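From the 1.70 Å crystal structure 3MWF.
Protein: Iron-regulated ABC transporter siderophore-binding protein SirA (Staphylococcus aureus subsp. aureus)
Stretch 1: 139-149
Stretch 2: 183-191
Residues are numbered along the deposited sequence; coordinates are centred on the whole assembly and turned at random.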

# COMPACT_ATOMS: atom_id res chain seq x y z
N LYS A 139 15.35 -9.42 0.46
CA LYS A 139 15.33 -8.99 -0.93
C LYS A 139 14.87 -7.52 -1.08
O LYS A 139 15.42 -6.77 -1.89
CB LYS A 139 14.43 -9.92 -1.76
CG LYS A 139 14.47 -9.66 -3.24
CD LYS A 139 14.26 -10.95 -4.07
CE LYS A 139 12.95 -10.91 -4.87
NZ LYS A 139 11.72 -11.13 -4.02
N TYR A 140 13.84 -7.13 -0.32
CA TYR A 140 13.39 -5.76 -0.35
C TYR A 140 14.47 -4.81 0.20
O TYR A 140 14.77 -3.78 -0.41
CB TYR A 140 12.05 -5.58 0.39
CG TYR A 140 11.64 -4.12 0.56
CD1 TYR A 140 11.01 -3.42 -0.46
CD2 TYR A 140 11.86 -3.47 1.77
CE1 TYR A 140 10.66 -2.07 -0.30
CE2 TYR A 140 11.51 -2.15 1.94
CZ TYR A 140 10.89 -1.47 0.92
OH TYR A 140 10.54 -0.16 1.13
N ASP A 141 15.03 -5.16 1.34
CA ASP A 141 16.07 -4.35 1.99
C ASP A 141 17.27 -4.16 1.07
O ASP A 141 17.81 -3.04 0.96
CB ASP A 141 16.51 -5.00 3.29
CG ASP A 141 15.51 -4.83 4.41
OD1 ASP A 141 14.55 -4.01 4.29
OD2 ASP A 141 15.69 -5.52 5.43
N ASP A 142 17.66 -5.23 0.37
CA ASP A 142 18.73 -5.14 -0.62
C ASP A 142 18.42 -4.16 -1.73
O ASP A 142 19.27 -3.36 -2.11
CB ASP A 142 19.07 -6.52 -1.20
CG ASP A 142 19.79 -7.41 -0.20
OD1 ASP A 142 20.32 -6.90 0.82
OD2 ASP A 142 19.82 -8.63 -0.43
N LYS A 143 17.18 -4.20 -2.22
CA LYS A 143 16.76 -3.33 -3.30
C LYS A 143 16.74 -1.88 -2.83
O LYS A 143 17.12 -0.97 -3.59
CB LYS A 143 15.39 -3.76 -3.84
CG LYS A 143 15.14 -3.21 -5.20
CD LYS A 143 13.96 -3.91 -5.90
CE LYS A 143 13.60 -3.19 -7.18
NZ LYS A 143 14.54 -3.53 -8.28
N VAL A 144 16.29 -1.68 -1.59
CA VAL A 144 16.29 -0.35 -0.97
C VAL A 144 17.72 0.18 -0.84
O VAL A 144 18.00 1.30 -1.29
CB VAL A 144 15.59 -0.37 0.41
CG1 VAL A 144 15.85 0.93 1.18
CG2 VAL A 144 14.10 -0.55 0.21
N ALA A 145 18.61 -0.63 -0.29
CA ALA A 145 20.04 -0.23 -0.15
C ALA A 145 20.66 0.16 -1.49
O ALA A 145 21.34 1.19 -1.59
CB ALA A 145 20.86 -1.34 0.55
N ALA A 146 20.43 -0.65 -2.52
CA ALA A 146 20.91 -0.34 -3.87
C ALA A 146 20.31 0.94 -4.42
O ALA A 146 20.99 1.71 -5.08
CB ALA A 146 20.61 -1.51 -4.83
N PHE A 147 19.02 1.17 -4.16
CA PHE A 147 18.42 2.39 -4.64
C PHE A 147 19.07 3.64 -4.01
O PHE A 147 19.31 4.64 -4.70
CB PHE A 147 16.90 2.44 -4.37
CG PHE A 147 16.27 3.72 -4.88
CD1 PHE A 147 15.81 3.82 -6.20
CD2 PHE A 147 16.19 4.86 -4.05
CE1 PHE A 147 15.26 4.99 -6.68
CE2 PHE A 147 15.64 6.05 -4.54
CZ PHE A 147 15.18 6.12 -5.84
N GLN A 148 19.30 3.57 -2.71
CA GLN A 148 19.94 4.69 -1.98
C GLN A 148 21.32 4.99 -2.57
O GLN A 148 21.65 6.16 -2.81
CB GLN A 148 20.04 4.37 -0.50
CG GLN A 148 18.65 4.41 0.17
CD GLN A 148 18.71 4.46 1.66
OE1 GLN A 148 17.85 3.91 2.35
NE2 GLN A 148 19.73 5.13 2.18
N LYS A 149 22.09 3.94 -2.86
CA LYS A 149 23.40 4.11 -3.51
C LYS A 149 23.30 4.78 -4.88
O LYS A 149 24.03 5.74 -5.16
CB LYS A 149 24.14 2.77 -3.62
CG LYS A 149 24.53 2.13 -2.29
CD LYS A 149 25.51 0.96 -2.52
CE LYS A 149 25.37 -0.17 -1.49
NZ LYS A 149 25.09 0.30 -0.12
N GLU A 183 5.56 5.53 3.00
CA GLU A 183 6.51 4.75 3.79
C GLU A 183 7.66 4.16 2.97
O GLU A 183 8.79 4.13 3.45
CB GLU A 183 5.82 3.64 4.60
CG GLU A 183 4.88 4.21 5.69
CD GLU A 183 4.57 3.20 6.78
OE1 GLU A 183 5.06 2.06 6.77
OE2 GLU A 183 3.83 3.55 7.70
N ILE A 184 7.36 3.68 1.76
CA ILE A 184 8.41 3.16 0.88
C ILE A 184 9.39 4.27 0.49
O ILE A 184 10.61 4.07 0.58
CB ILE A 184 7.82 2.47 -0.35
CG1 ILE A 184 7.16 1.16 0.13
CG2 ILE A 184 8.93 2.13 -1.38
CD1 ILE A 184 6.17 0.58 -0.91
N LEU A 185 8.88 5.44 0.11
CA LEU A 185 9.79 6.55 -0.20
C LEU A 185 10.66 6.87 1.02
O LEU A 185 11.84 7.21 0.85
CB LEU A 185 9.05 7.80 -0.69
CG LEU A 185 8.27 7.67 -1.99
CD1 LEU A 185 7.73 9.02 -2.38
CD2 LEU A 185 9.12 7.03 -3.10
N ASN A 186 10.06 6.85 2.21
CA ASN A 186 10.84 7.07 3.43
C ASN A 186 11.98 6.01 3.57
O ASN A 186 13.14 6.35 3.89
CB ASN A 186 9.94 7.05 4.68
CG ASN A 186 10.64 7.64 5.91
OD1 ASN A 186 11.13 6.91 6.79
ND2 ASN A 186 10.73 8.94 5.95
N ASP A 187 11.67 4.75 3.30
CA ASP A 187 12.69 3.70 3.31
C ASP A 187 13.83 4.01 2.33
O ASP A 187 15.01 3.75 2.62
CB ASP A 187 12.08 2.35 2.90
CG ASP A 187 11.25 1.69 4.00
OD1 ASP A 187 11.30 2.10 5.18
OD2 ASP A 187 10.57 0.71 3.67
N LEU A 188 13.46 4.54 1.18
CA LEU A 188 14.41 4.82 0.10
C LEU A 188 15.29 6.05 0.37
O LEU A 188 16.18 6.35 -0.41
CB LEU A 188 13.65 4.99 -1.20
CG LEU A 188 12.96 3.71 -1.65
CD1 LEU A 188 12.07 4.03 -2.81
CD2 LEU A 188 14.02 2.60 -2.03
N GLY A 189 15.00 6.75 1.46
CA GLY A 189 15.78 7.93 1.86
C GLY A 189 15.28 9.29 1.44
O GLY A 189 15.94 10.30 1.71
N PHE A 190 14.12 9.35 0.78
CA PHE A 190 13.50 10.61 0.46
C PHE A 190 13.04 11.24 1.75
O PHE A 190 12.67 10.53 2.67
CB PHE A 190 12.28 10.41 -0.45
CG PHE A 190 12.64 10.02 -1.87
CD1 PHE A 190 12.98 11.00 -2.81
CD2 PHE A 190 12.63 8.68 -2.27
CE1 PHE A 190 13.30 10.67 -4.12
CE2 PHE A 190 12.97 8.32 -3.61
CZ PHE A 190 13.30 9.30 -4.51
N LYS A 191 13.06 12.57 1.79
CA LYS A 191 12.58 13.32 2.97
C LYS A 191 11.35 14.13 2.62
O LYS A 191 10.88 14.12 1.47
CB LYS A 191 13.69 14.24 3.49
CG LYS A 191 14.94 13.50 3.89
CD LYS A 191 14.70 12.44 4.93
CE LYS A 191 15.98 11.62 5.22
NZ LYS A 191 15.72 10.52 6.19

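The most telling feature of this contact is that one helix meets another at the point where the second one ends. The helix of stretch 1 runs unbroken through all eleven residues, but its closest backbone neighbour is the closing turn of the other helix: the CA atoms of Val144 and Leu188 lie 5.6 Å apart, whereas the axes of helix 139-149 and helix 183-187 approach no nearer than 10.9 Å, with their N-to-C directions at 62°. The general principle is that a helix terminus presents both side chains and carbonyl oxygens released from the helical pattern, and a neighbour packed against it may meet both.

The turn itself is a Schellman motif. Gly189 takes a positive phi of 95°, and two bonds lead back into the last turn, from Phe190 N to Leu185 O at 3.1 Å and from Gly189 N to Asn186 O at 3.1 Å. Glycine suits this position on backbone grounds alone, since a CB here would be jammed against the carbonyl oxygen of Leu188. It would also point toward stretch 1, about 3.7 Å from Gln148 CD.

Carbonyls near this terminus face the side chains of stretch 1. Val144 CG1 lies 3.3 Å from Asp187 O, and Gln148 CG lies 3.2 Å from Leu188 O. The latter oxygen is buried by the contact without any polar partner in the model; its near neighbour, Gln148 CG, is aliphatic and cannot donate a conventional hydrogen bond.

The apolar part of the interface centres on Leu188, which has the largest area covered by the opposing stretch. Its m,t rotamer carries the tip of the side chain closer to stretch 1 than its sideways CA-to-CB bond alone would suggest. Leu188 CD2 sits 3.9 Å from Val144 CG2 and 3.7 Å from Phe147 CB, while CD1 covers one face of the Phe147 ring. That ring then reaches Phe190, just beyond the turn: Phe147 CE2 and Phe190 CE2 approach to 3.6 Å. The aromatic pair meets rim to rim, with centroids 5.9 Å apart and planes at 40°, so the rings touch at their rims, neither lying over the face of the other.

One polar link fastens the other flank. Tyr140, pointing toward stretch 2, donates a hydrogen bond from OH to Asp187 OD2 at 2.7 Å. The carboxylate oxygen lies at the ring edge, near the ring plane, where a phenolic hydrogen can be directed at it. The same hydroxyl oxygen rests 3.8 Å from Ile184 CG2, so a buried tyrosine satisfies its polar end while keeping apolar company.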